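Local structure of molinate hydrolase (Gulosibacter molinativorax, 4UB9) at residues L232-H246 / E271-S285. The protein hydrolyses the thiocarbamate herbicide molinate and is a zinc-binding member of the amidohydrolase family, which probably acts on non-peptide carbon-nitrogen bonds. Numbering follows the deposited sequence.
Sequences LERGVDFCKIAVTDH and EVRRAGVPLLTHTTS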
loop_
_atom_site.group_PDB
_atom_site.type_symbol
_atom_site.label_atom_id
_atom_site.label_comp_id
_atom_site.label_asym_id
_atom_site.label_seq_id
_atom_site.Cartn_x
_atom_site.Cartn_y
_atom_site.Cartn_z
ATOM N N LEU A 232 -17.021 14.321 -30.549
ATOM C CA LEU A 232 -16.497 14.366 -31.892
ATOM C C LEU A 232 -16.614 15.767 -32.479
ATOM O O LEU A 232 -15.755 16.200 -33.226
ATOM C CB LEU A 232 -17.177 13.340 -32.795
ATOM C CG LEU A 232 -16.865 11.893 -32.396
ATOM C CD1 LEU A 232 -17.771 10.916 -33.113
ATOM C CD2 LEU A 232 -15.428 11.517 -32.689
ATOM N N GLU A 233 -17.681 16.472 -32.149
ATOM C CA GLU A 233 -17.868 17.839 -32.635
ATOM C C GLU A 233 -16.926 18.838 -31.996
ATOM O O GLU A 233 -16.881 19.978 -32.407
ATOM C CB GLU A 233 -19.306 18.283 -32.474
ATOM C CG GLU A 233 -20.099 17.834 -33.700
ATOM C CD GLU A 233 -21.584 17.681 -33.446
ATOM O OE1 GLU A 233 -22.090 18.269 -32.456
ATOM O OE2 GLU A 233 -22.248 16.990 -34.255
ATOM N N ARG A 234 -16.128 18.421 -31.023
ATOM C CA ARG A 234 -15.121 19.331 -30.465
ATOM C C ARG A 234 -13.903 19.523 -31.342
ATOM O O ARG A 234 -13.137 20.435 -31.123
ATOM C CB ARG A 234 -14.599 18.866 -29.118
ATOM C CG ARG A 234 -15.611 18.959 -28.022
ATOM C CD ARG A 234 -15.192 18.021 -26.907
ATOM N NE ARG A 234 -16.072 18.149 -25.771
ATOM C CZ ARG A 234 -15.950 19.107 -24.864
ATOM N NH1 ARG A 234 -16.826 19.179 -23.880
ATOM N NH2 ARG A 234 -14.953 19.986 -24.940
ATOM N N GLY A 235 -13.652 18.633 -32.265
ATOM C CA GLY A 235 -12.619 18.884 -33.254
ATOM C C GLY A 235 -11.430 17.938 -33.331
ATOM O O GLY A 235 -10.364 18.316 -33.797
ATOM N N VAL A 236 -11.643 16.679 -33.053
ATOM C CA VAL A 236 -10.586 15.692 -33.160
ATOM C C VAL A 236 -10.325 15.293 -34.599
ATOM O O VAL A 236 -11.221 15.364 -35.444
ATOM C CB VAL A 236 -10.906 14.459 -32.329
ATOM C CG1 VAL A 236 -11.150 14.874 -30.879
ATOM C CG2 VAL A 236 -12.101 13.715 -32.877
ATOM N N ASP A 237 -9.113 14.821 -34.868
ATOM C CA ASP A 237 -8.766 14.318 -36.191
ATOM C C ASP A 237 -9.107 12.831 -36.392
ATOM O O ASP A 237 -9.248 12.343 -37.502
ATOM C CB ASP A 237 -7.299 14.527 -36.438
ATOM C CG ASP A 237 -6.912 15.973 -36.360
ATOM O OD1 ASP A 237 -7.300 16.736 -37.283
ATOM O OD2 ASP A 237 -6.222 16.362 -35.382
ATOM N N PHE A 238 -9.256 12.124 -35.305
ATOM C CA PHE A 238 -9.674 10.721 -35.339
ATOM C C PHE A 238 -10.161 10.353 -33.956
ATOM O O PHE A 238 -10.131 11.192 -33.051
ATOM C CB PHE A 238 -8.561 9.800 -35.810
ATOM C CG PHE A 238 -7.258 10.026 -35.129
ATOM C CD1 PHE A 238 -7.010 9.431 -33.934
ATOM C CD2 PHE A 238 -6.259 10.812 -35.700
ATOM C CE1 PHE A 238 -5.784 9.574 -33.297
ATOM C CE2 PHE A 238 -5.044 10.980 -35.067
ATOM C CZ PHE A 238 -4.805 10.361 -33.863
ATOM N N CYS A 239 -10.676 9.126 -33.794
ATOM C CA CYS A 239 -11.256 8.749 -32.506
ATOM C C CYS A 239 -10.806 7.397 -32.120
ATOM O O CYS A 239 -10.902 6.448 -32.915
ATOM C CB CYS A 239 -12.779 8.773 -32.588
ATOM S SG CYS A 239 -13.572 8.340 -31.035
ATOM N N LYS A 240 -10.366 7.270 -30.880
ATOM C CA LYS A 240 -9.835 5.976 -30.419
ATOM C C LYS A 240 -10.722 5.471 -29.299
ATOM O O LYS A 240 -10.986 6.193 -28.338
ATOM C CB LYS A 240 -8.381 6.078 -29.932
ATOM C CG LYS A 240 -7.806 4.733 -29.508
ATOM C CD LYS A 240 -6.289 4.673 -29.480
ATOM C CE LYS A 240 -5.673 4.823 -28.112
ATOM N NZ LYS A 240 -4.424 4.015 -27.925
ATOM N N ILE A 241 -11.161 4.233 -29.436
ATOM C CA ILE A 241 -12.110 3.664 -28.517
ATOM C C ILE A 241 -11.408 2.602 -27.688
ATOM O O ILE A 241 -10.777 1.710 -28.218
ATOM C CB ILE A 241 -13.270 2.904 -29.220
ATOM C CG1 ILE A 241 -14.024 3.726 -30.248
ATOM C CG2 ILE A 241 -14.255 2.361 -28.180
ATOM C CD1 ILE A 241 -14.527 5.009 -29.702
ATOM N N ALA A 242 -11.644 2.637 -26.391
ATOM C CA ALA A 242 -11.189 1.563 -25.505
ATOM C C ALA A 242 -12.077 0.347 -25.601
ATOM O O ALA A 242 -12.985 0.198 -24.818
ATOM C CB ALA A 242 -11.168 2.026 -24.063
ATOM N N VAL A 243 -11.816 -0.497 -26.582
ATOM C CA VAL A 243 -12.626 -1.678 -26.792
ATOM C C VAL A 243 -12.460 -2.606 -25.597
ATOM O O VAL A 243 -13.441 -3.120 -25.053
ATOM C CB VAL A 243 -12.185 -2.424 -28.045
ATOM C CG1 VAL A 243 -12.861 -3.790 -28.128
ATOM C CG2 VAL A 243 -12.479 -1.590 -29.250
ATOM N N THR A 244 -11.200 -2.800 -25.191
ATOM C CA THR A 244 -10.902 -3.485 -23.936
ATOM C C THR A 244 -10.424 -2.504 -22.888
ATOM O O THR A 244 -10.288 -1.314 -23.133
ATOM C CB THR A 244 -9.851 -4.596 -24.090
ATOM O OG1 THR A 244 -8.632 -4.024 -24.509
ATOM C CG2 THR A 244 -10.310 -5.636 -25.089
ATOM N N ASP A 245 -10.154 -3.040 -21.723
ATOM C CA ASP A 245 -9.753 -2.265 -20.556
ATOM C C ASP A 245 -8.294 -1.822 -20.627
ATOM O O ASP A 245 -7.546 -2.265 -21.488
ATOM C CB ASP A 245 -9.895 -3.111 -19.294
ATOM C CG ASP A 245 -8.850 -4.230 -19.248
ATOM O OD1 ASP A 245 -8.984 -5.219 -20.023
ATOM O OD2 ASP A 245 -7.860 -4.085 -18.503
ATOM N N HIS A 246 -7.916 -0.975 -19.663
ATOM C CA HIS A 246 -6.582 -0.417 -19.569
ATOM C C HIS A 246 -6.043 -0.610 -18.154
ATOM O O HIS A 246 -5.444 0.284 -17.582
ATOM C CB HIS A 246 -6.639 1.057 -19.917
ATOM C CG HIS A 246 -5.307 1.685 -20.150
ATOM N ND1 HIS A 246 -4.495 2.109 -19.128
ATOM C CD2 HIS A 246 -4.662 2.006 -21.298
ATOM C CE1 HIS A 246 -3.388 2.619 -19.629
ATOM N NE2 HIS A 246 -3.475 2.591 -20.942
ATOM N N GLU A 271 -21.335 6.664 -34.633
ATOM C CA GLU A 271 -21.109 8.131 -34.532
ATOM C C GLU A 271 -19.760 8.609 -35.104
ATOM O O GLU A 271 -19.626 9.754 -35.547
ATOM C CB GLU A 271 -21.292 8.618 -33.089
ATOM C CG GLU A 271 -22.743 8.546 -32.654
ATOM C CD GLU A 271 -23.643 9.521 -33.434
ATOM O OE1 GLU A 271 -23.154 10.576 -33.859
ATOM O OE2 GLU A 271 -24.835 9.208 -33.618
ATOM N N VAL A 272 -18.750 7.758 -34.973
ATOM C CA VAL A 272 -17.432 8.067 -35.503
ATOM C C VAL A 272 -17.518 8.070 -37.005
ATOM O O VAL A 272 -17.017 8.994 -37.660
ATOM C CB VAL A 272 -16.373 7.051 -35.045
ATOM C CG1 VAL A 272 -15.094 7.245 -35.808
ATOM C CG2 VAL A 272 -16.096 7.207 -33.545
ATOM N N ARG A 273 -18.156 7.034 -37.548
ATOM C CA ARG A 273 -18.393 6.934 -39.013
ATOM C C ARG A 273 -19.163 8.146 -39.503
ATOM O O ARG A 273 -18.728 8.837 -40.420
ATOM C CB ARG A 273 -19.197 5.723 -39.353
ATOM C CG ARG A 273 -18.424 4.445 -39.602
ATOM C CD ARG A 273 -16.957 4.498 -39.262
ATOM N NE ARG A 273 -16.412 3.146 -39.158
ATOM C CZ ARG A 273 -15.155 2.817 -39.435
ATOM N NH1 ARG A 273 -14.293 3.733 -39.851
ATOM N NH2 ARG A 273 -14.760 1.563 -39.309
ATOM N N ARG A 274 -20.239 8.471 -38.804
ATOM C CA ARG A 274 -21.038 9.659 -39.131
ATOM C C ARG A 274 -20.149 10.898 -39.183
ATOM O O ARG A 274 -20.289 11.750 -40.056
ATOM C CB ARG A 274 -22.185 9.835 -38.133
ATOM C CG ARG A 274 -23.013 11.122 -38.298
ATOM C CD ARG A 274 -23.962 11.510 -37.131
ATOM N NE ARG A 274 -25.363 11.408 -37.552
ATOM C CZ ARG A 274 -26.146 10.363 -37.297
ATOM N NH1 ARG A 274 -25.691 9.325 -36.611
ATOM N NH2 ARG A 274 -27.409 10.334 -37.743
ATOM N N ALA A 275 -19.257 11.046 -38.203
ATOM C CA ALA A 275 -18.408 12.256 -38.156
ATOM C C ALA A 275 -17.367 12.243 -39.275
ATOM O O ALA A 275 -16.661 13.206 -39.476
ATOM C CB ALA A 275 -17.746 12.409 -36.779
ATOM N N GLY A 276 -17.182 11.087 -39.881
ATOM C CA GLY A 276 -16.262 10.937 -41.010
ATOM C C GLY A 276 -14.761 11.013 -40.682
ATOM O O GLY A 276 -13.989 11.468 -41.491
ATOM N N VAL A 277 -14.376 10.628 -39.476
ATOM C CA VAL A 277 -12.968 10.617 -39.074
ATOM C C VAL A 277 -12.558 9.188 -38.848
ATOM O O VAL A 277 -13.396 8.339 -38.607
ATOM C CB VAL A 277 -12.688 11.430 -37.787
ATOM C CG1 VAL A 277 -13.133 12.876 -37.959
ATOM C CG2 VAL A 277 -13.354 10.809 -36.560
ATOM N N PRO A 278 -11.267 8.903 -38.929
ATOM C CA PRO A 278 -10.872 7.506 -38.798
ATOM C C PRO A 278 -11.116 6.974 -37.405
ATOM O O PRO A 278 -11.129 7.723 -36.416
ATOM C CB PRO A 278 -9.378 7.541 -39.042
ATOM C CG PRO A 278 -9.183 8.729 -39.887
ATOM C CD PRO A 278 -10.156 9.746 -39.386
ATOM N N LEU A 279 -11.328 5.682 -37.370
ATOM C CA LEU A 279 -11.661 4.968 -36.149
ATOM C C LEU A 279 -10.490 4.118 -35.709
ATOM O O LEU A 279 -10.034 3.243 -36.471
ATOM C CB LEU A 279 -12.843 4.029 -36.387
ATOM C CG LEU A 279 -13.081 2.989 -35.289
ATOM C CD1 LEU A 279 -13.630 3.667 -34.041
ATOM C CD2 LEU A 279 -14.049 1.921 -35.770
ATOM N N LEU A 280 -10.035 4.367 -34.479
ATOM C CA LEU A 280 -8.971 3.588 -33.855
ATOM C C LEU A 280 -9.484 2.780 -32.707
ATOM O O LEU A 280 -10.444 3.151 -32.073
ATOM C CB LEU A 280 -7.854 4.483 -33.322
ATOM C CG LEU A 280 -6.718 4.850 -34.295
ATOM C CD1 LEU A 280 -7.257 5.608 -35.492
ATOM C CD2 LEU A 280 -5.756 5.737 -33.577
ATOM N N THR A 281 -8.819 1.677 -32.422
ATOM C CA THR A 281 -9.170 0.814 -31.321
ATOM C C THR A 281 -7.992 0.544 -30.406
ATOM O O THR A 281 -6.870 0.524 -30.823
ATOM C CB THR A 281 -9.724 -0.533 -31.804
ATOM O OG1 THR A 281 -8.781 -1.157 -32.656
ATOM C CG2 THR A 281 -11.003 -0.348 -32.561
ATOM N N HIS A 282 -8.282 0.360 -29.137
ATOM C CA HIS A 282 -7.326 -0.120 -28.185
ATOM C C HIS A 282 -7.810 -1.500 -27.785
ATOM O O HIS A 282 -8.918 -1.648 -27.338
ATOM C CB HIS A 282 -7.272 0.849 -27.015
ATOM C CG HIS A 282 -6.782 0.253 -25.739
ATOM N ND1 HIS A 282 -5.484 0.364 -25.317
ATOM C CD2 HIS A 282 -7.428 -0.430 -24.772
ATOM C CE1 HIS A 282 -5.345 -0.242 -24.159
ATOM N NE2 HIS A 282 -6.511 -0.731 -23.804
ATOM N N THR A 283 -6.989 -2.516 -27.989
ATOM C CA THR A 283 -7.384 -3.895 -27.688
ATOM C C THR A 283 -6.307 -4.654 -26.964
ATOM O O THR A 283 -5.154 -4.464 -27.203
ATOM C CB THR A 283 -7.859 -4.705 -28.923
ATOM O OG1 THR A 283 -6.793 -4.860 -29.861
ATOM C CG2 THR A 283 -9.016 -4.037 -29.588
ATOM N N THR A 284 -6.725 -5.499 -26.052
ATOM C CA THR A 284 -5.846 -6.086 -25.090
ATOM C C THR A 284 -5.989 -7.605 -25.037
ATOM O O THR A 284 -5.436 -8.254 -24.192
ATOM C CB THR A 284 -6.059 -5.320 -23.764
ATOM O OG1 THR A 284 -5.010 -4.376 -23.615
ATOM C CG2 THR A 284 -6.125 -6.168 -22.579
ATOM N N SER A 285 -6.769 -8.142 -25.953
ATOM C CA SER A 285 -7.133 -9.580 -25.945
ATOM C C SER A 285 -7.466 -10.055 -27.329
ATOM O O SER A 285 -7.717 -9.253 -28.226
ATOM C CB SER A 285 -8.396 -9.837 -25.080
ATOM O OG SER A 285 -9.508 -9.165 -25.630
#
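The His282 ring donates its NE2 hydrogen to Asp245 O at 3.0 Å; the acceptor lies in the ring plane, although the donor stands 51° out of the carbonyl plane. CG anti to the backbone N (chi1 156°) swings the ring to this loop, while ND1 binds the zinc ion together with His302. Held at ND1 by the metal and at NE2 by Asp245 O, a second-shell partner, the ring is probably limited in its rotation. A leucine at His282 would probably cost zinc one of its ligands and leave Asp245 O without its ring donor. His246 CD2 approaches His282 CE1 at 3.7 Å, but the slid rings barely overlap. Parallel pairing of 239-242 with 279-282 rests on alternating bonds, among them Leu280 N to Cys239 O (2.7 Å) and Ile241 N to Leu280 O (2.9 Å). On the face bearing Lys240, Leu280 and His282, Leu280 CB packs against Lys240 CB, while its CD2 meets the ring of Phe238, just before the strand, at CE1 (3.8 Å). On the other face, Cys239 SG reaches Val272 CG2 (3.7 Å), and the side chains of Ile241 and Leu279 cross, with CG1 on CD1. Through Val272, helix 262-275 packs there and links the parallel strands in a beta-alpha-beta crossover, consistent with the family's TIM-barrel-type fold; strands 174-175 and 299-301 flank the pair.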